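Local structure of subtilase cytotoxin subunit A (Escherichia coli, 2IY9) at residues A[65-70]-A[111-116]; A[89-94]-A[257-262]; A[230-235]-A[309-314]; A[242-247]-A[314-319]. The protein cleaves the endoplasmic reticulum chaperone BiP of host cells as the subtilisin-like serine protease subunit of the AB5 subtilase cytotoxin. All blocks are in the same frame, centred on the assembly; numbering follows the deposited sequence.

Interaction 1 (A[65-70]-A[111-116])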
loop_
_atom_site.group_PDB
_atom_site.type_symbol
_atom_site.label_atom_id
_atom_site.label_comp_id
_atom_site.label_asym_id
_atom_site.label_seq_id
_atom_site.Cartn_x
_atom_site.Cartn_y
_atom_site.Cartn_z
ATOM N N GLU A 65 -5.121 14.098 -9.410
ATOM C CA GLU A 65 -3.698 14.262 -9.678
ATOM C C GLU A 65 -3.031 15.362 -8.858
ATOM O O GLU A 65 -3.452 16.518 -8.892
ATOM C CB GLU A 65 -3.411 14.455 -11.174
ATOM C CG GLU A 65 -1.904 14.579 -11.482
ATOM C CD GLU A 65 -1.597 14.763 -12.962
ATOM O OE1 GLU A 65 -2.465 14.460 -13.800
ATOM O OE2 GLU A 65 -0.478 15.217 -13.288
ATOM N N PHE A 66 -1.969 14.984 -8.154
ATOM C CA PHE A 66 -1.051 15.944 -7.534
ATOM C C PHE A 66 0.188 16.126 -8.420
ATOM O O PHE A 66 0.607 17.246 -8.709
ATOM C CB PHE A 66 -0.636 15.460 -6.143
ATOM C CG PHE A 66 0.415 16.322 -5.473
ATOM C CD1 PHE A 66 0.066 17.535 -4.878
ATOM C CD2 PHE A 66 1.744 15.908 -5.417
ATOM C CE1 PHE A 66 1.026 18.321 -4.251
ATOM C CE2 PHE A 66 2.720 16.697 -4.764
ATOM C CZ PHE A 66 2.358 17.899 -4.201
ATOM N N ALA A 67 0.799 15.010 -8.798
ATOM C CA ALA A 67 1.933 15.008 -9.695
ATOM C C ALA A 67 2.025 13.664 -10.386
ATOM O O ALA A 67 1.382 12.703 -9.979
ATOM C CB ALA A 67 3.228 15.296 -8.935
ATOM N N LYS A 68 2.835 13.608 -11.438
ATOM C CA LYS A 68 3.167 12.350 -12.094
ATOM C C LYS A 68 4.611 12.390 -12.578
ATOM O O LYS A 68 5.083 13.424 -13.065
ATOM C CB LYS A 68 2.190 12.022 -13.233
ATOM C CG LYS A 68 2.172 13.024 -14.397
ATOM C CD LYS A 68 1.010 12.735 -15.349
ATOM C CE LYS A 68 0.840 13.881 -16.353
ATOM N NZ LYS A 68 0.556 15.201 -15.687
ATOM N N PHE A 69 5.298 11.262 -12.414
ATOM C CA PHE A 69 6.728 11.125 -12.724
ATOM C C PHE A 69 6.995 9.862 -13.516
ATOM O O PHE A 69 6.268 8.867 -13.375
ATOM C CB PHE A 69 7.548 10.994 -11.439
ATOM C CG PHE A 69 7.518 12.202 -10.551
ATOM C CD1 PHE A 69 8.563 13.126 -10.577
ATOM C CD2 PHE A 69 6.481 12.384 -9.627
ATOM C CE1 PHE A 69 8.547 14.234 -9.730
ATOM C CE2 PHE A 69 6.465 13.487 -8.782
ATOM C CZ PHE A 69 7.490 14.408 -8.834
ATOM N N SER A 70 8.069 9.896 -14.314
ATOM C CA SER A 70 8.570 8.722 -15.019
ATOM C C SER A 70 9.911 8.261 -14.465
ATOM O O SER A 70 10.831 9.066 -14.267
ATOM C CB SER A 70 8.765 9.002 -16.504
ATOM O OG SER A 70 9.229 7.823 -17.149
ATOM N N LEU A 111 -5.100 12.951 -2.642
ATOM C CA LEU A 111 -4.599 13.105 -3.991
ATOM C C LEU A 111 -3.554 12.027 -4.238
ATOM O O LEU A 111 -3.156 11.323 -3.308
ATOM C CB LEU A 111 -3.993 14.493 -4.187
ATOM C CG LEU A 111 -4.919 15.693 -3.971
ATOM C CD1 LEU A 111 -4.127 17.007 -4.038
ATOM C CD2 LEU A 111 -6.038 15.705 -4.974
ATOM N N ILE A 112 -3.123 11.903 -5.491
ATOM C CA ILE A 112 -2.235 10.830 -5.904
ATOM C C ILE A 112 -1.022 11.416 -6.634
ATOM O O ILE A 112 -1.164 12.252 -7.533
ATOM C CB ILE A 112 -2.983 9.835 -6.856
ATOM C CG1 ILE A 112 -4.151 9.135 -6.125
ATOM C CG2 ILE A 112 -1.998 8.839 -7.532
ATOM C CD1 ILE A 112 -3.730 8.187 -4.982
ATOM N N SER A 113 0.161 10.972 -6.230
ATOM C CA SER A 113 1.390 11.253 -6.970
ATOM C C SER A 113 1.846 9.958 -7.624
ATOM O O SER A 113 2.292 9.025 -6.936
ATOM C CB SER A 113 2.475 11.797 -6.041
ATOM O OG SER A 113 3.676 12.012 -6.759
ATOM N N SER A 114 1.726 9.905 -8.950
ATOM C CA SER A 114 2.070 8.711 -9.705
ATOM C C SER A 114 3.558 8.681 -10.032
ATOM O O SER A 114 4.113 9.646 -10.572
ATOM C CB SER A 114 1.252 8.615 -10.981
ATOM O OG SER A 114 1.575 7.426 -11.672
ATOM N N ARG A 115 4.204 7.578 -9.676
ATOM C CA ARG A 115 5.611 7.410 -9.982
ATOM C C ARG A 115 5.740 6.124 -10.774
ATOM O O ARG A 115 5.708 5.010 -10.213
ATOM C CB ARG A 115 6.448 7.424 -8.697
ATOM C CG ARG A 115 6.401 8.778 -7.987
ATOM C CD ARG A 115 7.125 8.811 -6.654
ATOM N NE ARG A 115 7.129 10.181 -6.137
ATOM C CZ ARG A 115 8.083 11.074 -6.389
ATOM N NH1 ARG A 115 9.130 10.740 -7.143
ATOM N NH2 ARG A 115 7.986 12.300 -5.895
ATOM N N ARG A 116 5.854 6.272 -12.092
ATOM C CA ARG A 116 5.846 5.098 -12.958
ATOM C C ARG A 116 7.221 4.436 -12.979
ATOM O O ARG A 116 8.204 5.075 -13.345
ATOM C CB ARG A 116 5.363 5.424 -14.371
ATOM C CG ARG A 116 5.245 4.153 -15.224
ATOM C CD ARG A 116 4.880 4.386 -16.691
ATOM N NE ARG A 116 5.437 3.277 -17.474
ATOM C CZ ARG A 116 5.723 3.303 -18.776
ATOM N NH1 ARG A 116 5.483 4.375 -19.528
ATOM N NH2 ARG A 116 6.253 2.225 -19.332
HETATM O O HOH W 1 3.425 8.431 -13.385
#
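Four backbone hydrogen bonds tie 65-70 to 111-116 as parallel strands. F66 N gives its proton to I112 O at 2.9 Å, and S114 N returns one to A67 O. F69 bonds through both its N and its O: the N meets S114 O at 2.7 Å, nearly along the C=O axis, and the O takes R116 N in an almost straight bond (174°). A beta bulge at F66 shifts the register by one residue between the E65-I112 and A67-S113 pairs. Water 1 lies within hydrogen-bonding distance of both F69 O and S114 OG.

The main side-chain contact across the strands is a cation-pi stack. F69 and R115 run side by side, each CG beside its own backbone N, and the extended R115 chain lays the guanidinium flat over one ring face, R115 CZ 4.0 Å from the ring centroid and the planes 15° apart. Arginine suits this place beside a phenylalanine because its flat cation can cover the ring while its N-H groups still bond E144 and S132. S113 OG approaches the edge of the F69 ring.

Apolar packing is lighter: F66 CB rests on L111 CB at 4.0 Å. Within 65-70, K68 NZ reaches the syn lone pair of E65 OE2 in a salt bridge; R116 pairs with D74.

Strand 111-116 also pairs with 47-52, which carries D52, assigned to the charge relay as in other subtilases, so this contact adds one edge strand, 65-70, to the parallel sheet of the subtilisin fold.

Interaction 2 (A[89-94]-A[257-262])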
loop_
_atom_site.group_PDB
_atom_site.type_symbol
_atom_site.label_atom_id
_atom_site.label_comp_id
_atom_site.label_asym_id
_atom_site.label_seq_id
_atom_site.Cartn_x
_atom_site.Cartn_y
_atom_site.Cartn_z
ATOM N N HIS A 89 -2.683 -1.490 -13.948
ATOM C CA HIS A 89 -2.358 -1.746 -12.542
ATOM C C HIS A 89 -2.263 -0.486 -11.679
ATOM O O HIS A 89 -2.888 -0.427 -10.621
ATOM C CB HIS A 89 -1.086 -2.584 -12.422
ATOM C CG HIS A 89 -0.873 -3.162 -11.060
ATOM N ND1 HIS A 89 -1.448 -4.347 -10.656
ATOM C CD2 HIS A 89 -0.137 -2.723 -10.011
ATOM C CE1 HIS A 89 -1.077 -4.612 -9.414
ATOM N NE2 HIS A 89 -0.277 -3.646 -9.003
ATOM N N GLY A 90 -1.500 0.509 -12.135
ATOM C CA GLY A 90 -1.360 1.774 -11.398
ATOM C C GLY A 90 -2.697 2.477 -11.182
ATOM O O GLY A 90 -3.000 2.936 -10.066
ATOM N N THR A 91 -3.494 2.559 -12.251
ATOM C CA THR A 91 -4.836 3.174 -12.197
ATOM C C THR A 91 -5.744 2.431 -11.207
ATOM O O THR A 91 -6.460 3.049 -10.413
ATOM C CB THR A 91 -5.518 3.206 -13.601
ATOM O OG1 THR A 91 -4.634 3.805 -14.555
ATOM C CG2 THR A 91 -6.818 4.003 -13.567
ATOM N N ALA A 92 -5.709 1.101 -11.269
ATOM C CA ALA A 92 -6.451 0.263 -10.336
ATOM C C ALA A 92 -6.129 0.622 -8.875
ATOM O O ALA A 92 -7.034 0.847 -8.075
ATOM C CB ALA A 92 -6.165 -1.206 -10.607
ATOM N N MET A 93 -4.837 0.680 -8.547
ATOM C CA MET A 93 -4.395 0.940 -7.168
ATOM C C MET A 93 -4.793 2.331 -6.699
ATOM O O MET A 93 -5.367 2.488 -5.607
ATOM C CB MET A 93 -2.886 0.725 -7.028
ATOM C CG MET A 93 -2.404 -0.689 -7.452
ATOM S SD MET A 93 -3.201 -2.019 -6.536
ATOM C CE MET A 93 -4.267 -2.763 -7.759
ATOM N N ALA A 94 -4.514 3.322 -7.545
ATOM C CA ALA A 94 -4.919 4.701 -7.322
ATOM C C ALA A 94 -6.414 4.784 -7.062
ATOM O O ALA A 94 -6.836 5.501 -6.160
ATOM C CB ALA A 94 -4.533 5.584 -8.496
ATOM N N THR A 257 -13.240 -4.594 -6.676
ATOM C CA THR A 257 -13.542 -3.894 -7.927
ATOM C C THR A 257 -12.623 -2.662 -8.052
ATOM O O THR A 257 -12.409 -1.953 -7.073
ATOM C CB THR A 257 -15.035 -3.486 -7.989
ATOM O OG1 THR A 257 -15.862 -4.637 -7.741
ATOM C CG2 THR A 257 -15.393 -2.932 -9.348
ATOM N N PHE A 258 -12.077 -2.429 -9.244
ATOM C CA PHE A 258 -11.137 -1.324 -9.477
ATOM C C PHE A 258 -11.348 -0.642 -10.833
ATOM O O PHE A 258 -12.043 -1.167 -11.706
ATOM C CB PHE A 258 -9.692 -1.819 -9.361
ATOM C CG PHE A 258 -9.369 -2.962 -10.285
ATOM C CD1 PHE A 258 -9.156 -2.741 -11.646
ATOM C CD2 PHE A 258 -9.296 -4.262 -9.795
ATOM C CE1 PHE A 258 -8.870 -3.800 -12.510
ATOM C CE2 PHE A 258 -9.000 -5.324 -10.645
ATOM C CZ PHE A 258 -8.788 -5.093 -12.006
ATOM N N LEU A 259 -10.730 0.526 -10.998
ATOM C CA LEU A 259 -10.841 1.323 -12.212
ATOM C C LEU A 259 -9.759 0.969 -13.241
ATOM O O LEU A 259 -8.593 0.747 -12.878
ATOM C CB LEU A 259 -10.729 2.811 -11.853
ATOM C CG LEU A 259 -10.964 3.862 -12.942
ATOM C CD1 LEU A 259 -12.411 3.796 -13.418
ATOM C CD2 LEU A 259 -10.617 5.259 -12.425
ATOM N N ARG A 260 -10.155 0.930 -14.516
ATOM C CA ARG A 260 -9.233 0.740 -15.650
ATOM C C ARG A 260 -9.052 2.061 -16.428
ATOM O O ARG A 260 -9.937 2.915 -16.379
ATOM C CB ARG A 260 -9.780 -0.327 -16.600
ATOM C CG ARG A 260 -10.006 -1.719 -15.989
ATOM C CD ARG A 260 -10.968 -2.524 -16.860
ATOM N NE ARG A 260 -10.580 -2.442 -18.264
ATOM C CZ ARG A 260 -9.709 -3.257 -18.853
ATOM N NH1 ARG A 260 -9.136 -4.241 -18.167
ATOM N NH2 ARG A 260 -9.410 -3.084 -20.134
ATOM N N PRO A 261 -7.915 2.231 -17.145
ATOM C CA PRO A 261 -7.673 3.454 -17.930
ATOM C C PRO A 261 -8.728 3.777 -18.995
ATOM O O PRO A 261 -8.851 4.936 -19.385
ATOM C CB PRO A 261 -6.318 3.186 -18.589
ATOM C CG PRO A 261 -5.646 2.226 -17.667
ATOM C CD PRO A 261 -6.753 1.325 -17.212
ATOM N N ASP A 262 -9.482 2.771 -19.440
ATOM C CA ASP A 262 -10.559 2.984 -20.408
ATOM C C ASP A 262 -11.897 3.284 -19.725
ATOM O O ASP A 262 -12.954 3.267 -20.369
ATOM C CB ASP A 262 -10.673 1.794 -21.383
ATOM C CG ASP A 262 -11.039 0.483 -20.691
ATOM O OD1 ASP A 262 -11.253 0.478 -19.458
ATOM O OD2 ASP A 262 -11.112 -0.561 -21.384
#
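Helix 84-98 carries H89, the histidine assigned to the charge relay as in other subtilases, at the start of this segment. The contact lies on the helix flank, where strand 257-259 crosses at 117° to the helix segment and the loop after it continues alongside. The H89 side chain leaves the helix away from the strand, and its ring touches D52 and S272, the other two residues assigned to the triad, while NE2 is hydrogen-bonded to S150 O. One face of the imidazole is covered by M93 CE, one turn further along the helix.

The small side chain of A92 is compatible with the close approach of the two axes, 6.4 Å. It presents a single methyl, and A92 CB meets F258 CD1 at 3.5 Å, obliquely to the ring. The phenyl gets there through a crowded first torsion, with CG between its backbone N and carbonyl carbon (chi1 56°). L259 O faces the same helix turn, 3.4 Å from A92 CA in a CA-H...O contact. A polar link from strand to helix runs through S95, whose OG accepts from L259 N.

T91 works with both branches. Its methyl, CG2, lies anti to the backbone N and packs at 4.2 Å against L259 CD2, whereas OG1, beside the backbone N, bonds A56 N. A beta-branched residue with one polar arm suits such a buried place, since its hydroxyl is satisfied by a loop.

R260 leaves 89-94 but returns to the start of the same helix through a salt bridge to E84, and also pairs with D262. P261 follows, crossing T91 obliquely so that its ring atom CG comes 3.6 Å from T91 OG1.

Interaction 3 (A[230-235]-A[309-314])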
loop_
_atom_site.group_PDB
_atom_site.type_symbol
_atom_site.label_atom_id
_atom_site.label_comp_id
_atom_site.label_asym_id
_atom_site.label_seq_id
_atom_site.Cartn_x
_atom_site.Cartn_y
_atom_site.Cartn_z
ATOM N N PRO A 230 -11.487 -13.846 9.501
ATOM C CA PRO A 230 -10.841 -13.826 8.188
ATOM C C PRO A 230 -9.851 -14.950 8.007
ATOM O O PRO A 230 -9.290 -15.463 8.985
ATOM C CB PRO A 230 -10.093 -12.479 8.177
ATOM C CG PRO A 230 -10.709 -11.680 9.255
ATOM C CD PRO A 230 -11.102 -12.678 10.306
ATOM N N VAL A 231 -9.678 -15.343 6.752
ATOM C CA VAL A 231 -8.616 -16.233 6.330
ATOM C C VAL A 231 -7.890 -15.537 5.178
ATOM O O VAL A 231 -8.470 -14.668 4.507
ATOM C CB VAL A 231 -9.164 -17.595 5.859
ATOM C CG1 VAL A 231 -9.754 -18.378 7.032
ATOM C CG2 VAL A 231 -10.203 -17.406 4.767
ATOM N N LEU A 232 -6.629 -15.901 4.960
ATOM C CA LEU A 232 -5.879 -15.359 3.824
ATOM C C LEU A 232 -6.463 -15.865 2.515
ATOM O O LEU A 232 -6.883 -17.023 2.432
ATOM C CB LEU A 232 -4.382 -15.683 3.918
ATOM C CG LEU A 232 -3.500 -14.527 4.431
ATOM C CD1 LEU A 232 -3.730 -14.211 5.908
ATOM C CD2 LEU A 232 -2.012 -14.782 4.168
ATOM N N HIS A 233 -6.520 -14.982 1.517
ATOM C CA HIS A 233 -6.887 -15.354 0.159
ATOM C C HIS A 233 -5.893 -16.382 -0.359
ATOM O O HIS A 233 -4.682 -16.185 -0.279
ATOM C CB HIS A 233 -6.951 -14.116 -0.757
ATOM C CG HIS A 233 -7.074 -14.441 -2.216
ATOM N ND1 HIS A 233 -8.211 -14.995 -2.768
ATOM C CD2 HIS A 233 -6.200 -14.284 -3.239
ATOM C CE1 HIS A 233 -8.027 -15.177 -4.064
ATOM N NE2 HIS A 233 -6.811 -14.760 -4.377
ATOM N N GLY A 234 -6.416 -17.494 -0.869
ATOM C CA GLY A 234 -5.581 -18.616 -1.289
ATOM C C GLY A 234 -5.537 -18.737 -2.798
ATOM O O GLY A 234 -6.242 -18.013 -3.501
ATOM N N GLY A 235 -4.707 -19.655 -3.289
ATOM C CA GLY A 235 -4.543 -19.872 -4.730
ATOM C C GLY A 235 -3.096 -19.827 -5.173
ATOM O O GLY A 235 -2.272 -19.125 -4.575
ATOM N N PRO A 309 -5.830 -15.348 16.698
ATOM C CA PRO A 309 -4.873 -16.412 17.017
ATOM C C PRO A 309 -4.701 -17.392 15.862
ATOM O O PRO A 309 -3.614 -17.934 15.686
ATOM C CB PRO A 309 -5.503 -17.116 18.226
ATOM C CG PRO A 309 -6.923 -16.690 18.254
ATOM C CD PRO A 309 -6.950 -15.311 17.656
ATOM N N SER A 310 -5.765 -17.593 15.078
ATOM C CA SER A 310 -5.743 -18.493 13.929
ATOM C C SER A 310 -4.807 -18.033 12.803
ATOM O O SER A 310 -4.429 -18.834 11.952
ATOM C CB SER A 310 -7.166 -18.743 13.393
ATOM O OG SER A 310 -7.764 -17.543 12.922
ATOM N N LEU A 311 -4.435 -16.749 12.810
ATOM C CA LEU A 311 -3.617 -16.162 11.737
ATOM C C LEU A 311 -2.153 -15.922 12.112
ATOM O O LEU A 311 -1.383 -15.406 11.305
ATOM C CB LEU A 311 -4.250 -14.848 11.244
ATOM C CG LEU A 311 -5.615 -14.973 10.552
ATOM C CD1 LEU A 311 -6.177 -13.602 10.188
ATOM C CD2 LEU A 311 -5.541 -15.856 9.318
ATOM N N VAL A 312 -1.759 -16.315 13.321
ATOM C CA VAL A 312 -0.397 -16.037 13.790
ATOM C C VAL A 312 0.702 -16.672 12.906
ATOM O O VAL A 312 1.737 -16.051 12.683
ATOM C CB VAL A 312 -0.231 -16.361 15.298
ATOM C CG1 VAL A 312 1.220 -16.158 15.754
ATOM C CG2 VAL A 312 -1.175 -15.467 16.124
ATOM N N ASP A 313 0.475 -17.873 12.370
ATOM C CA ASP A 313 1.478 -18.473 11.465
ATOM C C ASP A 313 1.654 -17.702 10.154
ATOM O O ASP A 313 2.714 -17.771 9.543
ATOM C CB ASP A 313 1.182 -19.943 11.131
ATOM C CG ASP A 313 2.299 -20.584 10.304
ATOM O OD1 ASP A 313 3.431 -20.697 10.822
ATOM O OD2 ASP A 313 2.062 -20.941 9.128
ATOM N N LYS A 314 0.608 -16.979 9.745
ATOM C CA LYS A 314 0.534 -16.330 8.439
ATOM C C LYS A 314 0.925 -14.846 8.509
ATOM O O LYS A 314 1.452 -14.293 7.543
ATOM C CB LYS A 314 -0.887 -16.469 7.859
ATOM C CG LYS A 314 -1.373 -17.934 7.661
ATOM C CD LYS A 314 -2.555 -18.053 6.677
ATOM C CE LYS A 314 -3.921 -17.954 7.392
ATOM N NZ LYS A 314 -5.173 -18.125 6.533
HETATM O O HOH W 2 -8.437 -17.692 10.262
#
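L232 and K314 meet tip to tip at the centre of this contact. The lysine's aliphatic part lies against the leucine, K314 CE 4.0 Å from L232 CD1, and its CD touches both L232 CB and CD1; L232 suits its place by offering an apolar surface to these methylenes. The ammonium then passes the leucine: K314 NZ stands 3.1 Å from L232 N, but two donors face each other there, so no hydrogen bond forms and the approach should be electrostatically unfavourable. A bend in the lysine chain at chi3 (-91°) turns NZ to this position.

Beside this pair, L311 inserts its isobutyl group. With CG beside the backbone N and chi2 extended (176°), L311 CD2 comes 3.8 Å from P230 O and 4.2 Å from L232 CD1. Leucine suits position 311, having a forked end that can touch backbone and side chain together. The carbonyl of P230 has a polar partner as well: water 2 donates to P230 O at 2.7 Å and hydrogen-bonds S310 OG at the same length.

Both segments are loops of the subtilase domain. Residues 230-235 belong to the connection between sheet strands 215-221 and 249-252. The loop 309-314 joins the short antiparallel strands 306-307 and 319-320. A single 3-10 turn, 309-311, sets S310 and L311 toward the opposing loop, and the bond from K314 N to L311 O (3.0 Å) brings the lysine round beside them.

Further out, L232 packs on A219 and L221 of strand 215-221. P230 and L311 both touch V320, while D313 is held by a salt bridge to R189.

Interaction 4 (A[242-247]-A[314-319])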
loop_
_atom_site.group_PDB
_atom_site.type_symbol
_atom_site.label_atom_id
_atom_site.label_comp_id
_atom_site.label_asym_id
_atom_site.label_seq_id
_atom_site.Cartn_x
_atom_site.Cartn_y
_atom_site.Cartn_z
ATOM N N PHE A 242 2.570 -15.444 2.501
ATOM C CA PHE A 242 2.355 -15.398 3.943
ATOM C C PHE A 242 3.611 -15.779 4.724
ATOM O O PHE A 242 4.601 -16.259 4.158
ATOM C CB PHE A 242 1.189 -16.318 4.353
ATOM C CG PHE A 242 1.476 -17.796 4.179
ATOM C CD1 PHE A 242 2.022 -18.547 5.226
ATOM C CD2 PHE A 242 1.188 -18.434 2.984
ATOM C CE1 PHE A 242 2.296 -19.920 5.070
ATOM C CE2 PHE A 242 1.435 -19.813 2.820
ATOM C CZ PHE A 242 1.996 -20.552 3.859
ATOM N N GLY A 243 3.554 -15.563 6.032
ATOM C CA GLY A 243 4.621 -16.019 6.908
ATOM C C GLY A 243 4.859 -15.074 8.050
ATOM O O GLY A 243 5.168 -13.896 7.842
ATOM N N ASN A 244 4.704 -15.596 9.265
ATOM C CA ASN A 244 5.021 -14.848 10.465
ATOM C C ASN A 244 6.427 -14.253 10.363
ATOM O O ASN A 244 7.355 -14.915 9.888
ATOM C CB ASN A 244 4.890 -15.745 11.693
ATOM C CG ASN A 244 4.981 -14.972 12.983
ATOM O OD1 ASN A 244 6.064 -14.580 13.408
ATOM N ND2 ASN A 244 3.842 -14.738 13.612
ATOM N N ASN A 245 6.554 -12.994 10.779
ATOM C CA ASN A 245 7.810 -12.218 10.699
ATOM C C ASN A 245 8.174 -11.681 9.296
ATOM O O ASN A 245 9.188 -10.991 9.131
ATOM C CB ASN A 245 8.993 -12.984 11.314
ATOM C CG ASN A 245 9.986 -12.065 12.003
ATOM O OD1 ASN A 245 11.201 -12.285 11.943
ATOM N ND2 ASN A 245 9.477 -11.027 12.664
ATOM N N TRP A 246 7.343 -12.001 8.298
ATOM C CA TRP A 246 7.506 -11.466 6.942
ATOM C C TRP A 246 6.265 -10.703 6.443
ATOM O O TRP A 246 6.255 -10.209 5.316
ATOM C CB TRP A 246 7.861 -12.585 5.957
ATOM C CG TRP A 246 9.170 -13.235 6.255
ATOM C CD1 TRP A 246 9.404 -14.251 7.144
ATOM C CD2 TRP A 246 10.432 -12.913 5.664
ATOM N NE1 TRP A 246 10.744 -14.587 7.137
ATOM C CE2 TRP A 246 11.396 -13.780 6.238
ATOM C CE3 TRP A 246 10.847 -11.970 4.712
ATOM C CZ2 TRP A 246 12.751 -13.726 5.891
ATOM C CZ3 TRP A 246 12.197 -11.928 4.355
ATOM C CH2 TRP A 246 13.130 -12.808 4.943
ATOM N N VAL A 247 5.241 -10.617 7.294
ATOM C CA VAL A 247 3.984 -9.931 6.984
ATOM C C VAL A 247 3.558 -9.173 8.245
ATOM O O VAL A 247 3.474 -9.767 9.325
ATOM C CB VAL A 247 2.865 -10.943 6.579
ATOM C CG1 VAL A 247 1.540 -10.226 6.317
ATOM C CG2 VAL A 247 3.293 -11.807 5.354
ATOM N N LYS A 314 0.608 -16.979 9.745
ATOM C CA LYS A 314 0.534 -16.330 8.439
ATOM C C LYS A 314 0.925 -14.846 8.509
ATOM O O LYS A 314 1.452 -14.293 7.543
ATOM C CB LYS A 314 -0.887 -16.469 7.859
ATOM C CG LYS A 314 -1.373 -17.934 7.661
ATOM C CD LYS A 314 -2.555 -18.053 6.677
ATOM C CE LYS A 314 -3.921 -17.954 7.392
ATOM N NZ LYS A 314 -5.173 -18.125 6.533
ATOM N N VAL A 315 0.679 -14.221 9.664
ATOM C CA VAL A 315 0.838 -12.777 9.846
ATOM C C VAL A 315 1.364 -12.525 11.255
ATOM O O VAL A 315 0.873 -13.122 12.223
ATOM C CB VAL A 315 -0.534 -12.039 9.713
ATOM C CG1 VAL A 315 -0.382 -10.527 9.960
ATOM C CG2 VAL A 315 -1.186 -12.300 8.362
ATOM N N THR A 316 2.347 -11.633 11.378
ATOM C CA THR A 316 2.841 -11.244 12.696
ATOM C C THR A 316 1.674 -10.844 13.580
ATOM O O THR A 316 0.864 -9.973 13.228
ATOM C CB THR A 316 3.901 -10.123 12.621
ATOM O OG1 THR A 316 5.030 -10.618 11.902
ATOM C CG2 THR A 316 4.360 -9.687 14.035
ATOM N N GLU A 317 1.581 -11.538 14.706
ATOM C CA GLU A 317 0.539 -11.358 15.713
ATOM C C GLU A 317 -0.894 -11.506 15.199
ATOM O O GLU A 317 -1.830 -11.078 15.860
ATOM C CB GLU A 317 0.708 -10.028 16.456
ATOM C CG GLU A 317 2.118 -9.780 16.909
ATOM C CD GLU A 317 2.193 -9.463 18.354
ATOM O OE1 GLU A 317 2.225 -10.432 19.146
ATOM O OE2 GLU A 317 2.228 -8.256 18.694
ATOM N N GLY A 318 -1.061 -12.115 14.031
ATOM C CA GLY A 318 -2.398 -12.363 13.480
ATOM C C GLY A 318 -3.181 -11.098 13.162
ATOM O O GLY A 318 -4.414 -11.104 13.193
ATOM N N ARG A 319 -2.466 -10.021 12.829
ATOM C CA ARG A 319 -3.071 -8.704 12.632
ATOM C C ARG A 319 -3.950 -8.561 11.395
ATOM O O ARG A 319 -3.529 -8.864 10.259
ATOM C CB ARG A 319 -2.006 -7.606 12.594
ATOM C CG ARG A 319 -1.219 -7.441 13.862
ATOM C CD ARG A 319 -0.435 -6.159 13.821
ATOM N NE ARG A 319 0.635 -6.147 14.804
ATOM C CZ ARG A 319 1.908 -6.418 14.536
ATOM N NH1 ARG A 319 2.287 -6.738 13.301
ATOM N NH2 ARG A 319 2.807 -6.373 15.512
HETATM O O HOH W 3 3.554 -13.355 15.959
#
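T316 has the most telling conformation here. Its OG1 lies beside the backbone N (chi1 -63°), so hydroxyl and amide face 242-247 together: OG1 accepts from N245 N at 3.0 Å, while T316 N donates to V247 O, 3.0 Å away in the carbonyl plane. Threonine suits the place because its hydroxyl can receive a backbone proton.

N244 has CG anti to the backbone N (chi1 -170°), which carries its amide toward the other loop. ND2 donates to V312 O, just before 314-319, and, at 2.7 Å, to water 3, which also accepts from E317 N.

V247 and V315 both hold CG1 anti to the backbone N and cross obliquely, V247 CG1 touching V315 CG2 at 4.0 Å. F242 takes the crowded first torsion (chi1 68°), which sets its ring obliquely beside K314 CA.

Next to it in the chain, G243 N donates to K314 O at 2.9 Å in a nearly straight bond. G243 has positive phi and a backbone where a CB would collide with the preceding carbonyl, so glycine fits.

Two backbone bonds and one to a threonine hydroxyl join the loops without a regular sheet, so their relative position probably rests on these individual bonds, with the valines adding a small apolar core.

Interactions 1 and 2 touch where I112 meets A94, their centres 14 Å apart. Strand 65-70, helix 84-98 and strand 111-116 follow one another in the chain, so the helix bearing H89 connects the two parallel strands of interaction 1 as a beta-alpha-beta crossover. Interactions 3 and 4 form a second cluster, with centres 9 Å apart, sharing K314 and joined by probable hydrogen bonds from N244 to V312 and D313. Their centres lie 27 to 33 Å from those of interactions 1 and 2, away from the catalytic residues. Interaction 2 crosses interactions 3 and 4 along the chain, later segments returning to earlier ones, and all four lie within one subtilase domain.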